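Local coordinates for protein malonyl CoA-ACP transacylase (Xanthomonas oryzae pv. oryzae, PDB 3K89) that probably transfers the malonyl group from malonyl-CoA to holo-acyl carrier protein, the step that supplies malonyl-ACP for fatty acid synthesis, at residues Pro160-Phe163 / Ile169-Gly172. Residues are numbered along the deposited sequence; the frame is centred on the assembly and turned at random.
Sequences PANF and IVIG
N162 lies alongside V170, its CB 3.9 Å from V170 CB, on the face of the sheet that looks toward the probable active site. The two belong to neighbouring strands of the antiparallel hairpin 158-165/168-172, part of the mixed sheet of the smaller, ferredoxin-like subdomain of this FabD-family acyltransferase, and the pairing is interrupted here by a classic beta bulge. A161 and N162 together stand across from V170, whose carbonyl oxygen takes both of their N-H groups. A161 N approaches in the carbonyl plane at 2.7 Å from V170 O, whereas N162 N, 3.0 Å from V170 O, comes in tilted 21° from that plane. The extra residue is accommodated by a helix-like psi of -32° at A161, as in the first position of a classic bulge, and regular pairing resumes when V170 N donates to N162 O.

Beyond the bulge, F163 and I169 form a non-hydrogen-bonded pair on the other face. I169 CG1 lies anti to its own carbonyl carbon (chi1 -65°), and the extended chain beyond it brings CD1 obliquely against the F163 ring, 4.0 Å from F163 CE1. The other branch, CG2, lies 4.2 Å from P160 CB, making I169 an apolar bridge between the residues before and after the bulge. Helix 142-152 packs on this side, touching P160 and I169.

N162 also touches H93 and H203; H203 and S94 are the predicted catalytic residues, and a bound glycerol sits close by. N162, the second residue of the bulge, thus stands at the edge of the probable active site. N162 O, which accepts the bond from V170 N, also lies 3.3 Å from I169 CA in a C-H...O contact.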
loop_
_atom_site.group_PDB
_atom_site.type_symbol
_atom_site.label_atom_id
_atom_site.label_comp_id
_atom_site.label_asym_id
_atom_site.label_seq_id
_atom_site.Cartn_x
_atom_site.Cartn_y
_atom_site.Cartn_z
ATOM N N PRO A 160 1.930 -2.130 -16.860
ATOM C CA PRO A 160 1.092 -1.601 -15.781
ATOM C C PRO A 160 1.551 -2.180 -14.437
ATOM O O PRO A 160 1.758 -3.405 -14.314
ATOM C CB PRO A 160 -0.317 -2.094 -16.142
ATOM C CG PRO A 160 -0.130 -3.180 -17.149
ATOM C CD PRO A 160 1.148 -2.846 -17.886
ATOM N N ALA A 161 1.745 -1.294 -13.462
ATOM C CA ALA A 161 2.201 -1.695 -12.126
ATOM C C ALA A 161 1.098 -1.484 -11.080
ATOM O O ALA A 161 1.034 -2.225 -10.091
ATOM C CB ALA A 161 3.459 -0.904 -11.740
ATOM N N ASN A 162 0.255 -0.477 -11.267
ATOM C CA ASN A 162 -0.934 -0.325 -10.409
ATOM C C ASN A 162 -2.147 -0.005 -11.277
ATOM O O ASN A 162 -2.086 0.937 -12.075
ATOM C CB ASN A 162 -0.885 0.896 -9.481
ATOM C CG ASN A 162 0.230 0.892 -8.414
ATOM O OD1 ASN A 162 0.996 -0.064 -8.179
ATOM N ND2 ASN A 162 0.284 1.999 -7.739
ATOM N N PHE A 163 -3.242 -0.723 -11.068
ATOM C CA PHE A 163 -4.567 -0.282 -11.534
ATOM C C PHE A 163 -5.229 0.421 -10.356
ATOM O O PHE A 163 -5.801 -0.244 -9.490
ATOM C CB PHE A 163 -5.390 -1.479 -12.035
ATOM C CG PHE A 163 -4.802 -2.133 -13.258
ATOM C CD1 PHE A 163 -5.039 -1.598 -14.528
ATOM C CD2 PHE A 163 -3.990 -3.269 -13.136
ATOM C CE1 PHE A 163 -4.482 -2.201 -15.666
ATOM C CE2 PHE A 163 -3.422 -3.865 -14.255
ATOM C CZ PHE A 163 -3.674 -3.336 -15.530
ATOM N N ILE A 169 -3.578 4.823 -13.881
ATOM C CA ILE A 169 -2.729 3.636 -13.941
ATOM C C ILE A 169 -1.309 4.091 -13.724
ATOM O O ILE A 169 -0.885 5.133 -14.246
ATOM C CB ILE A 169 -2.814 2.901 -15.299
ATOM C CG1 ILE A 169 -4.201 2.332 -15.537
ATOM C CG2 ILE A 169 -1.787 1.776 -15.385
ATOM C CD1 ILE A 169 -4.280 1.606 -16.873
ATOM N N VAL A 170 -0.573 3.333 -12.926
ATOM C CA VAL A 170 0.843 3.579 -12.793
ATOM C C VAL A 170 1.550 2.509 -13.610
ATOM O O VAL A 170 1.257 1.318 -13.485
ATOM C CB VAL A 170 1.278 3.542 -11.308
ATOM C CG1 VAL A 170 2.804 3.692 -11.177
ATOM C CG2 VAL A 170 0.586 4.638 -10.544
ATOM N N ILE A 171 2.470 2.939 -14.468
ATOM C CA ILE A 171 3.315 2.014 -15.219
ATOM C C ILE A 171 4.719 2.020 -14.634
ATOM O O ILE A 171 5.091 2.964 -13.946
ATOM C CB ILE A 171 3.373 2.360 -16.740
ATOM C CG1 ILE A 171 4.041 3.721 -16.986
ATOM C CG2 ILE A 171 1.962 2.346 -17.342
ATOM C CD1 ILE A 171 4.156 4.067 -18.486
ATOM N N GLY A 172 5.451 0.939 -14.860
ATOM C CA GLY A 172 6.785 0.834 -14.303
ATOM C C GLY A 172 7.662 -0.145 -15.038
ATOM O O GLY A 172 7.183 -0.954 -15.833
#